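Local coordinates for protein PlaB phospholipase (Legionella pneumophila, PDB 6ZTI) that probably hydrolyses phospholipids as an alpha/beta-hydrolase virulence enzyme and binds NAD(H), which controls its activity by way of tetramerization, at residues S231-H236 / V246-T251; L347-G352 / L459-D464; D357-L362 / K418-S423. All coordinates share one frame; numbering follows the deposited sequence. Where two conformers were deposited one is given.

Interaction 1: residues S231-H236 / V246-T251; sequences SLLKLH and VVAKMT
Leu232 with Thr251, Lys234 with Lys249, and His236 with Val247 each exchange two backbone N-H...O=C bonds, a ladder of six across an antiparallel beta hairpin. The shortest runs from Leu232 N to Thr251 O (2.7 Å); that from Lys234 N to Lys249 O, 2.8 Å long, is almost straight, with 175° at the hydrogen. Between these rungs lie the non-hydrogen-bonded pairs Leu233–Met250 and Leu235–Ala248, where CA-H groups meet carbonyls instead, as Ala248 CA does Lys234 O at 3.3 Å. Leu232 O takes a further bond from a water at 3.0 Å. The hydroxyl of Thr251, set between its own backbone N and carbonyl carbon (chi1 60°), holds the same water weakly.

On the face of Leu233, Leu235, Ala248 and Met250 the contact is purely apolar. CD2 of Leu235 rests on the CB of Ala248 (3.7 Å), a small residue that leaves room for this branch. Met250 runs out straight as far as its sulfur and then bends (chi3 -83°), bringing CE to 4.1 Å from Leu233 CB; its CG lies 3.9 Å from Ser231 CB. Phe436 of strand 429-439 covers both leucines. On the other face Leu232 packs on Trp174 of helix 171-180, whereas the long aliphatic stems of Lys234 and Lys249 carry their ammonium groups away from the partner strand; Lys234 NZ lies in weak, long ion pairs with Glu178 and Glu456.

The pairing thus rests on the backbone, while the side chains sort the hairpin into an apolar face and a mixed one that also carries lysines and a histidine.

Interaction 2: residues L347-G352 / L459-D464; sequences LIDDRG and LQRRVD
Asp350 reaches across to the backbone of Arg461: its OD1 accepts Arg461 N (2.8 Å) on the syn side, the donor well out of the carboxylate plane. The chi1 of 58° sets CG between the backbone N and the carbonyl carbon, from where the short side chain can serve as acceptor after regular pairing has ended. Just before it, Leu459 N donates to Ile348 O (2.9 Å), and Leu459 O receives a weak bond from Asp350 N. Leu459 therefore straddles Asp349, the hallmark of a parallel bridge, here between strands 340-349 and 452-463 of the mixed sheet. Beyond it the first strand turns away in a type I turn from Asp349 to Gly352, overlaid by an Asx turn in which Asp349 OD1 takes Arg351 N (2.7 Å) from above the carboxylate plane. Gly352 adopts a positive phi (96°), where a side chain would press on the Arg351 carbonyl. The extended stem of Arg461 passes both neighbours: its CD lies 3.7 Å from Asp349 OD2 and 3.9 Å from Arg351 CG. Tyr431 OH, hydrogen-bonded to both Asp349 OD2 and Arg461 NH1, probably helps position this group. Outermost, Arg461 and Arg351 form salt bridges with Asp71 and Asp70 of the second subunit.

Interaction 3: residues D357-L362 / K418-S423; sequences DYDLYL and KAYPES. With SND (thionicotinamide-adenine-dinucleotide), chain O.
Asp359 and Lys418 form the hydrogen-bonded pair where strands 358-364 and 412-419 of the mixed sheet run antiparallel, Asp359 N giving to Lys418 O at 2.7 Å and Lys418 N returning to Asp359 O at 2.8 Å. One residue back, Tyr358 faces Ala419 without such bonds, and the ladder ends where Tyr420 N donates to Asp357 O (2.9 Å), just before a cis peptide leads into Pro421.

Because successive residues of a strand turn their N-H and C=O to opposite sides, those of Leu360 face away from strand 412-419 and serve the ligand. Leu360 N donates to N1A of the thio-NAD adenine at 3.0 Å, and N6A donates to Leu360 O at 2.8 Å, so the base is read as a further strand would be. Arg145 and Asn209 of the third subunit also bind this dinucleotide, placing the strand at a tetramer interface.

A polar cluster lies on the Asp359–Lys418 face. CG of Tyr420 is anti to its carbonyl carbon (chi1 -57°), and the ring edge runs beside Asp357 O and Tyr358 CA. Its hydroxyl goes to Asp359 OD2; at 2.4 Å the bond is so short that its exact length is doubtful. Carboxylate and ring planes stand 80° apart. In one of its two conformers Lys418 NZ donates to the same hydroxyl (2.8 Å), a less certain bond. An aspartate suits this place: its carboxylate offers the phenol an acceptor while its backbone stays in the ladder.

Tyr358 sends its own hydroxyl to Arg388 O, and its ring slants past the adenine with CE2 3.6 Å from C2A.

How the interactions relate
All three contacts belong to one mixed beta sheet. Interaction 1 stands apart, its nearest atoms about 5 Å from interaction 2 and about 9 Å from interaction 3, though strand 231-238 borders strand 452-463, which interaction 2 uses. Interactions 2 and 3 touch: Leu459 CD1 packs on Ala419 CB at 3.5 Å, and Leu347 meets both Leu360 and Tyr358. Each contact mixes buried and more exposed residues. The hairpin, which no other subunit touches, is a regular backbone ladder with an apolar face. The other two lie at strand ends near subunit interfaces, where side chains add to a shorter backbone pairing: carboxylates and arginines in 2, a tyrosine–aspartate–lysine cluster and adenine recognition in 3.

Interaction 1: residues S231-H236 / V246-T251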
loop_
_atom_site.group_PDB
_atom_site.type_symbol
_atom_site.label_atom_id
_atom_site.label_comp_id
_atom_site.label_asym_id
_atom_site.label_seq_id
_atom_site.Cartn_x
_atom_site.Cartn_y
_atom_site.Cartn_z
ATOM N N SER B 231 33.964 -6.902 -6.321
ATOM C CA SER B 231 33.802 -8.333 -6.517
ATOM C C SER B 231 32.342 -8.719 -6.378
ATOM O O SER B 231 31.575 -8.060 -5.674
ATOM C CB SER B 231 34.615 -9.118 -5.513
ATOM O OG SER B 231 36.004 -9.001 -5.791
ATOM N N LEU B 232 31.973 -9.800 -7.057
ATOM C CA LEU B 232 30.695 -10.470 -6.882
ATOM C C LEU B 232 30.977 -11.845 -6.285
ATOM O O LEU B 232 31.665 -12.661 -6.905
ATOM C CB LEU B 232 29.951 -10.596 -8.212
ATOM C CG LEU B 232 28.758 -11.545 -8.222
ATOM C CD1 LEU B 232 27.732 -11.125 -7.199
ATOM C CD2 LEU B 232 28.131 -11.601 -9.604
ATOM N N LEU B 233 30.461 -12.086 -5.082
ATOM C CA LEU B 233 30.618 -13.348 -4.371
ATOM C C LEU B 233 29.293 -14.079 -4.443
ATOM O O LEU B 233 28.262 -13.549 -4.005
ATOM C CB LEU B 233 31.032 -13.115 -2.921
ATOM C CG LEU B 233 30.968 -14.289 -1.932
ATOM C CD1 LEU B 233 32.024 -15.339 -2.218
ATOM C CD2 LEU B 233 31.150 -13.768 -0.537
ATOM N N LYS B 234 29.318 -15.275 -5.019
ATOM C CA LYS B 234 28.150 -16.139 -5.088
ATOM C C LYS B 234 28.301 -17.255 -4.062
ATOM O O LYS B 234 29.288 -18.003 -4.091
ATOM C CB LYS B 234 27.982 -16.735 -6.482
ATOM C CG LYS B 234 27.657 -15.748 -7.573
ATOM C CD LYS B 234 27.449 -16.497 -8.890
ATOM C CE LYS B 234 27.232 -15.557 -10.066
ATOM N NZ LYS B 234 25.939 -14.821 -9.971
ATOM N N LEU B 235 27.319 -17.360 -3.169
ATOM C CA LEU B 235 27.237 -18.409 -2.155
ATOM C C LEU B 235 25.982 -19.219 -2.428
ATOM O O LEU B 235 24.865 -18.712 -2.262
ATOM C CB LEU B 235 27.184 -17.834 -0.743
ATOM C CG LEU B 235 28.261 -16.830 -0.356
ATOM C CD1 LEU B 235 28.000 -16.336 1.063
ATOM C CD2 LEU B 235 29.641 -17.456 -0.489
ATOM N N HIS B 236 26.169 -20.480 -2.813
ATOM C CA HIS B 236 25.080 -21.357 -3.209
ATOM C C HIS B 236 24.997 -22.514 -2.237
ATOM O O HIS B 236 25.995 -23.199 -1.988
ATOM C CB HIS B 236 25.276 -21.869 -4.634
ATOM C CG HIS B 236 25.005 -20.833 -5.677
ATOM N ND1 HIS B 236 24.915 -21.132 -7.020
ATOM C CD2 HIS B 236 24.802 -19.497 -5.572
ATOM C CE1 HIS B 236 24.667 -20.024 -7.697
ATOM N NE2 HIS B 236 24.590 -19.018 -6.841
ATOM N N VAL B 246 27.984 -25.048 1.530
ATOM C CA VAL B 246 27.991 -23.804 0.778
ATOM C C VAL B 246 29.127 -23.843 -0.227
ATOM O O VAL B 246 30.278 -24.081 0.146
ATOM C CB VAL B 246 28.168 -22.594 1.707
ATOM C CG1 VAL B 246 28.210 -21.342 0.898
ATOM C CG2 VAL B 246 27.052 -22.554 2.742
ATOM N N VAL B 247 28.810 -23.573 -1.487
ATOM C CA VAL B 247 29.802 -23.448 -2.545
ATOM C C VAL B 247 29.982 -21.963 -2.824
ATOM O O VAL B 247 29.000 -21.230 -2.997
ATOM C CB VAL B 247 29.363 -24.216 -3.798
ATOM C CG1 VAL B 247 30.365 -24.035 -4.941
ATOM C CG2 VAL B 247 29.186 -25.689 -3.456
ATOM N N ALA B 248 31.225 -21.507 -2.815
ATOM C CA ALA B 248 31.537 -20.104 -3.008
ATOM C C ALA B 248 32.284 -19.901 -4.317
ATOM O O ALA B 248 33.147 -20.703 -4.696
ATOM C CB ALA B 248 32.368 -19.566 -1.843
ATOM N N LYS B 249 31.934 -18.829 -5.011
ATOM C CA LYS B 249 32.627 -18.422 -6.221
ATOM C C LYS B 249 32.726 -16.911 -6.195
ATOM O O LYS B 249 31.715 -16.240 -5.992
ATOM C CB LYS B 249 31.895 -18.873 -7.486
ATOM C CG LYS B 249 32.359 -18.133 -8.750
ATOM C CD LYS B 249 32.107 -18.959 -10.001
ATOM C CE LYS B 249 32.397 -18.164 -11.268
ATOM N NZ LYS B 249 31.753 -18.775 -12.471
ATOM N N MET B 250 33.925 -16.375 -6.400
ATOM C CA MET B 250 34.125 -14.935 -6.407
ATOM C C MET B 250 34.680 -14.517 -7.756
ATOM O O MET B 250 35.587 -15.161 -8.293
ATOM C CB MET B 250 35.061 -14.497 -5.283
ATOM C CG MET B 250 35.255 -12.986 -5.202
ATOM S SD MET B 250 36.288 -12.483 -3.814
ATOM C CE MET B 250 35.095 -12.459 -2.490
ATOM N N THR B 251 34.114 -13.456 -8.307
ATOM C CA THR B 251 34.594 -12.871 -9.547
ATOM C C THR B 251 34.805 -11.387 -9.303
ATOM O O THR B 251 34.091 -10.757 -8.516
ATOM C CB THR B 251 33.627 -13.097 -10.717
ATOM O OG1 THR B 251 32.364 -12.503 -10.423
ATOM C CG2 THR B 251 33.420 -14.585 -10.970
HETATM O O HOH W 1 30.898 -14.918 -8.715
#

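Interaction 2: residues L347-G352 / L459-D464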
loop_
_atom_site.group_PDB
_atom_site.type_symbol
_atom_site.label_atom_id
_atom_site.label_comp_id
_atom_site.label_asym_id
_atom_site.label_seq_id
_atom_site.Cartn_x
_atom_site.Cartn_y
_atom_site.Cartn_z
ATOM N N LEU B 347 19.413 -11.910 -1.961
ATOM C CA LEU B 347 18.930 -13.170 -1.409
ATOM C C LEU B 347 17.907 -13.794 -2.345
ATOM O O LEU B 347 16.818 -13.242 -2.542
ATOM C CB LEU B 347 18.307 -12.937 -0.035
ATOM C CG LEU B 347 18.745 -13.774 1.162
ATOM C CD1 LEU B 347 19.155 -15.186 0.758
ATOM C CD2 LEU B 347 19.861 -13.054 1.905
ATOM N N ILE B 348 18.229 -14.975 -2.870
ATOM C CA ILE B 348 17.374 -15.689 -3.802
ATOM C C ILE B 348 17.323 -17.157 -3.398
ATOM O O ILE B 348 18.001 -17.594 -2.460
ATOM C CB ILE B 348 17.863 -15.549 -5.258
ATOM C CG1 ILE B 348 19.330 -15.963 -5.356
ATOM C CG2 ILE B 348 17.701 -14.102 -5.738
ATOM C CD1 ILE B 348 19.846 -16.060 -6.785
ATOM N N ASP B 349 16.492 -17.920 -4.107
ATOM C CA ASP B 349 16.454 -19.368 -3.971
ATOM C C ASP B 349 16.611 -19.987 -5.343
ATOM O O ASP B 349 16.676 -19.290 -6.360
ATOM C CB ASP B 349 15.185 -19.858 -3.264
ATOM C CG ASP B 349 13.921 -19.797 -4.127
ATOM O OD1 ASP B 349 13.976 -19.685 -5.378
ATOM O OD2 ASP B 349 12.834 -19.878 -3.510
ATOM N N ASP B 350 16.688 -21.308 -5.362
ATOM C CA ASP B 350 17.004 -22.052 -6.573
ATOM C C ASP B 350 15.811 -22.236 -7.499
ATOM O O ASP B 350 15.948 -22.932 -8.509
ATOM C CB ASP B 350 17.586 -23.419 -6.217
ATOM C CG ASP B 350 16.658 -24.258 -5.350
ATOM O OD1 ASP B 350 15.833 -23.697 -4.603
ATOM O OD2 ASP B 350 16.783 -25.497 -5.400
ATOM N N ARG B 351 14.665 -21.625 -7.194
ATOM C CA ARG B 351 13.482 -21.716 -8.041
ATOM C C ARG B 351 13.104 -20.370 -8.640
ATOM O O ARG B 351 12.018 -20.239 -9.211
ATOM C CB ARG B 351 12.295 -22.285 -7.251
ATOM C CG ARG B 351 12.600 -23.571 -6.505
ATOM C CD ARG B 351 13.056 -24.661 -7.456
ATOM N NE ARG B 351 12.004 -25.069 -8.386
ATOM C CZ ARG B 351 12.220 -25.629 -9.574
ATOM N NH1 ARG B 351 13.459 -25.838 -10.011
ATOM N NH2 ARG B 351 11.192 -25.968 -10.338
ATOM N N GLY B 352 13.962 -19.366 -8.513
ATOM C CA GLY B 352 13.733 -18.082 -9.133
ATOM C C GLY B 352 13.108 -17.031 -8.248
ATOM O O GLY B 352 12.718 -15.973 -8.756
ATOM N N LEU B 459 19.669 -19.869 -1.628
ATOM C CA LEU B 459 19.260 -20.961 -0.752
ATOM C C LEU B 459 18.470 -22.010 -1.520
ATOM O O LEU B 459 17.843 -21.718 -2.541
ATOM C CB LEU B 459 18.402 -20.429 0.400
ATOM C CG LEU B 459 18.990 -19.328 1.284
ATOM C CD1 LEU B 459 18.089 -19.061 2.450
ATOM C CD2 LEU B 459 20.366 -19.719 1.772
ATOM N N GLN B 460 18.498 -23.241 -1.009
ATOM C CA GLN B 460 17.711 -24.325 -1.580
ATOM C C GLN B 460 16.300 -24.268 -1.007
ATOM O O GLN B 460 16.117 -24.201 0.212
ATOM C CB GLN B 460 18.332 -25.685 -1.269
ATOM C CG GLN B 460 19.572 -26.026 -2.072
ATOM C CD GLN B 460 20.108 -27.399 -1.733
ATOM O OE1 GLN B 460 20.083 -27.819 -0.574
ATOM N NE2 GLN B 460 20.590 -28.113 -2.743
ATOM N N ARG B 461 15.310 -24.276 -1.886
ATOM C CA ARG B 461 13.918 -24.340 -1.460
ATOM C C ARG B 461 13.590 -25.801 -1.170
ATOM O O ARG B 461 13.638 -26.653 -2.064
ATOM C CB ARG B 461 13.012 -23.744 -2.525
ATOM C CG ARG B 461 11.549 -23.641 -2.107
ATOM C CD ARG B 461 10.745 -22.935 -3.168
ATOM N NE ARG B 461 9.314 -22.932 -2.884
ATOM C CZ ARG B 461 8.709 -22.056 -2.086
ATOM N NH1 ARG B 461 9.398 -21.113 -1.461
ATOM N NH2 ARG B 461 7.401 -22.126 -1.905
ATOM N N ARG B 462 13.321 -26.107 0.090
ATOM C CA ARG B 462 13.013 -27.466 0.506
ATOM C C ARG B 462 11.501 -27.634 0.515
ATOM O O ARG B 462 10.791 -26.803 1.083
ATOM C CB ARG B 462 13.596 -27.738 1.889
ATOM C CG ARG B 462 15.101 -27.461 1.987
ATOM C CD ARG B 462 15.606 -27.653 3.400
ATOM N NE ARG B 462 15.441 -29.029 3.867
ATOM C CZ ARG B 462 16.353 -29.986 3.728
ATOM N NH1 ARG B 462 17.513 -29.734 3.127
ATOM N NH2 ARG B 462 16.105 -31.201 4.190
ATOM N N VAL B 463 11.014 -28.702 -0.107
ATOM C CA VAL B 463 9.582 -28.983 -0.188
ATOM C C VAL B 463 9.350 -30.362 0.411
ATOM O O VAL B 463 9.917 -31.358 -0.060
ATOM C CB VAL B 463 9.061 -28.913 -1.630
ATOM C CG1 VAL B 463 7.558 -29.182 -1.680
ATOM C CG2 VAL B 463 9.384 -27.560 -2.244
ATOM N N ASP B 464 8.537 -30.415 1.460
ATOM C CA ASP B 464 8.237 -31.674 2.118
ATOM C C ASP B 464 7.386 -32.572 1.225
ATOM O O ASP B 464 6.516 -32.112 0.476
ATOM C CB ASP B 464 7.516 -31.414 3.433
ATOM C CG ASP B 464 7.524 -32.618 4.343
ATOM O OD1 ASP B 464 6.741 -33.567 4.099
ATOM O OD2 ASP B 464 8.328 -32.612 5.296
#

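Interaction 3: residues D357-L362 / K418-S423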
loop_
_atom_site.group_PDB
_atom_site.type_symbol
_atom_site.label_atom_id
_atom_site.label_comp_id
_atom_site.label_asym_id
_atom_site.label_seq_id
_atom_site.Cartn_x
_atom_site.Cartn_y
_atom_site.Cartn_z
ATOM N N ASP B 357 11.735 -12.544 3.443
ATOM C CA ASP B 357 11.572 -12.793 4.879
ATOM C C ASP B 357 12.804 -13.533 5.399
ATOM O O ASP B 357 12.894 -14.760 5.273
ATOM C CB ASP B 357 10.315 -13.601 5.154
ATOM C CG ASP B 357 9.067 -12.967 4.569
ATOM O OD1 ASP B 357 8.819 -11.768 4.835
ATOM O OD2 ASP B 357 8.335 -13.673 3.839
ATOM N N TYR B 358 13.738 -12.802 6.002
ATOM C CA TYR B 358 15.009 -13.390 6.413
ATOM C C TYR B 358 15.685 -12.484 7.432
ATOM O O TYR B 358 15.452 -11.268 7.469
ATOM C CB TYR B 358 15.941 -13.597 5.212
ATOM C CG TYR B 358 16.245 -12.292 4.549
ATOM C CD1 TYR B 358 15.427 -11.804 3.547
ATOM C CD2 TYR B 358 17.320 -11.512 4.958
ATOM C CE1 TYR B 358 15.679 -10.581 2.951
ATOM C CE2 TYR B 358 17.578 -10.289 4.371
ATOM C CZ TYR B 358 16.755 -9.832 3.370
ATOM O OH TYR B 358 17.005 -8.624 2.782
ATOM N N ASP B 359 16.540 -13.100 8.249
ATOM C CA ASP B 359 17.483 -12.409 9.123
ATOM C C ASP B 359 18.898 -12.693 8.632
ATOM O O ASP B 359 19.263 -13.860 8.433
ATOM C CB ASP B 359 17.356 -12.880 10.575
ATOM C CG ASP B 359 16.040 -12.485 11.220
ATOM O OD1 ASP B 359 15.571 -11.347 11.003
ATOM O OD2 ASP B 359 15.489 -13.320 11.967
ATOM N N LEU B 360 19.695 -11.639 8.464
ATOM C CA LEU B 360 21.058 -11.743 7.967
ATOM C C LEU B 360 22.035 -11.243 9.019
ATOM O O LEU B 360 21.934 -10.100 9.484
ATOM C CB LEU B 360 21.228 -10.951 6.673
ATOM C CG LEU B 360 22.526 -11.198 5.917
ATOM C CD1 LEU B 360 22.295 -10.995 4.446
ATOM C CD2 LEU B 360 23.642 -10.269 6.434
ATOM N N TYR B 361 23.018 -12.076 9.340
ATOM C CA TYR B 361 23.968 -11.809 10.407
ATOM C C TYR B 361 25.379 -11.798 9.862
ATOM O O TYR B 361 25.767 -12.702 9.117
ATOM C CB TYR B 361 23.900 -12.867 11.500
ATOM C CG TYR B 361 22.576 -12.988 12.174
ATOM C CD1 TYR B 361 21.620 -13.868 11.700
ATOM C CD2 TYR B 361 22.284 -12.249 13.306
ATOM C CE1 TYR B 361 20.411 -13.992 12.324
ATOM C CE2 TYR B 361 21.075 -12.369 13.935
ATOM C CZ TYR B 361 20.146 -13.245 13.442
ATOM O OH TYR B 361 18.934 -13.362 14.057
ATOM N N LEU B 362 26.134 -10.781 10.240
ATOM C CA LEU B 362 27.581 -10.872 10.262
ATOM C C LEU B 362 28.014 -11.676 11.486
ATOM O O LEU B 362 27.383 -11.617 12.542
ATOM C CB LEU B 362 28.196 -9.474 10.321
ATOM C CG LEU B 362 28.162 -8.560 9.088
ATOM C CD1 LEU B 362 29.345 -8.806 8.177
ATOM C CD2 LEU B 362 26.887 -8.714 8.316
ATOM N N LYS B 418 19.253 -16.636 7.896
ATOM C CA LYS B 418 18.096 -17.403 8.336
ATOM C C LYS B 418 16.900 -16.904 7.532
ATOM O O LYS B 418 16.437 -15.782 7.747
ATOM C CB LYS B 418 17.889 -17.217 9.839
ATOM C CG LYS B 418 16.794 -18.063 10.474
ATOM C CD LYS B 418 16.656 -17.706 11.950
ATOM C CE LYS B 418 15.477 -18.410 12.602
ATOM N NZ LYS B 418 14.859 -17.607 13.699
ATOM N N ALA B 419 16.416 -17.721 6.599
ATOM C CA ALA B 419 15.246 -17.364 5.810
ATOM C C ALA B 419 14.031 -18.064 6.404
ATOM O O ALA B 419 14.157 -19.086 7.086
ATOM C CB ALA B 419 15.429 -17.738 4.343
ATOM N N TYR B 420 12.856 -17.484 6.178
ATOM C CA TYR B 420 11.623 -18.018 6.736
ATOM C C TYR B 420 10.656 -18.358 5.614
ATOM O O TYR B 420 10.676 -17.711 4.563
ATOM C CB TYR B 420 10.953 -17.025 7.701
ATOM C CG TYR B 420 11.863 -16.617 8.823
ATOM C CD1 TYR B 420 11.894 -17.324 10.013
ATOM C CD2 TYR B 420 12.728 -15.540 8.678
ATOM C CE1 TYR B 420 12.752 -16.961 11.023
ATOM C CE2 TYR B 420 13.578 -15.179 9.674
ATOM C CZ TYR B 420 13.591 -15.883 10.844
ATOM O OH TYR B 420 14.462 -15.498 11.828
ATOM N N PRO B 421 9.807 -19.389 5.798
ATOM C CA PRO B 421 9.753 -20.277 6.974
ATOM C C PRO B 421 10.997 -21.153 7.085
ATOM O O PRO B 421 11.650 -21.398 6.070
ATOM C CB PRO B 421 8.507 -21.124 6.721
ATOM C CG PRO B 421 8.351 -21.128 5.259
ATOM C CD PRO B 421 8.855 -19.805 4.752
ATOM N N GLU B 422 11.324 -21.604 8.298
ATOM C CA GLU B 422 12.590 -22.280 8.559
ATOM C C GLU B 422 12.454 -23.764 8.878
ATOM O O GLU B 422 13.472 -24.421 9.103
ATOM C CB GLU B 422 13.332 -21.588 9.712
ATOM C CG GLU B 422 12.509 -21.471 10.982
ATOM C CD GLU B 422 13.334 -21.024 12.174
ATOM O OE1 GLU B 422 14.576 -20.965 12.046
ATOM O OE2 GLU B 422 12.740 -20.731 13.233
ATOM N N SER B 423 11.248 -24.318 8.897
ATOM C CA SER B 423 11.115 -25.740 9.181
ATOM C C SER B 423 9.815 -26.263 8.591
ATOM O O SER B 423 8.894 -25.500 8.291
ATOM C CB SER B 423 11.151 -26.014 10.687
ATOM O OG SER B 423 9.916 -25.662 11.290
HETATM P PA SND O . 15.758 -0.245 9.187
HETATM O O1A SND O . 15.766 0.967 8.338
HETATM O O2A SND O . 16.987 -0.437 10.062
HETATM O O5B SND O . 15.581 -1.614 8.332
HETATM C C5B SND O . 14.684 -1.593 7.204
HETATM C C4B SND O . 14.277 -3.001 6.848
HETATM O O4B SND O . 15.454 -3.793 6.566
HETATM C C3B SND O . 13.510 -3.758 7.932
HETATM O O3B SND O . 12.490 -4.562 7.351
HETATM C C2B SND O . 14.603 -4.601 8.580
HETATM O O2B SND O . 14.111 -5.779 9.203
HETATM C C1B SND O . 15.428 -4.964 7.354
HETATM N N9A SND O . 16.799 -5.339 7.667
HETATM C C8A SND O . 17.797 -4.509 8.101
HETATM N N7A SND O . 18.896 -5.132 8.454
HETATM C C5A SND O . 18.599 -6.466 8.231
HETATM C C6A SND O . 19.325 -7.647 8.467
HETATM N N6A SND O . 20.586 -7.663 8.916
HETATM N N1A SND O . 18.715 -8.820 8.202
HETATM C C2A SND O . 17.480 -8.804 7.696
HETATM N N3A SND O . 16.703 -7.754 7.414
HETATM C C4A SND O . 17.318 -6.609 7.728
HETATM O O3 SND O . 14.497 -0.232 10.152
HETATM P PN SND O . 13.771 -1.238 11.162
HETATM O O1N SND O . 14.759 -2.216 11.671
HETATM O O2N SND O . 12.548 -1.737 10.496
HETATM O O5D SND O . 13.410 -0.163 12.298
HETATM C C5D SND O . 12.172 0.583 12.246
HETATM C C4D SND O . 12.356 1.992 12.782
HETATM O O4D SND O . 13.018 1.953 14.071
HETATM C C3D SND O . 13.207 2.937 11.931
HETATM O O3D SND O . 12.779 4.288 12.130
HETATM C C2D SND O . 14.602 2.707 12.511
HETATM O O2D SND O . 15.486 3.790 12.255
HETATM C C1D SND O . 14.256 2.614 13.991
HETATM N N1N SND O . 15.298 1.773 14.718
HETATM C C2N SND O . 15.144 0.438 14.692
HETATM C C3N SND O . 16.019 -0.373 15.382
HETATM C C7N SND O . 15.791 -1.842 15.446
HETATM S S7N SND O . 15.835 -2.649 16.899
HETATM N N7N SND O . 15.491 -2.450 14.316
HETATM C C4N SND O . 17.057 0.220 16.093
HETATM C C5N SND O . 17.203 1.594 16.090
HETATM C C6N SND O . 16.308 2.365 15.387
#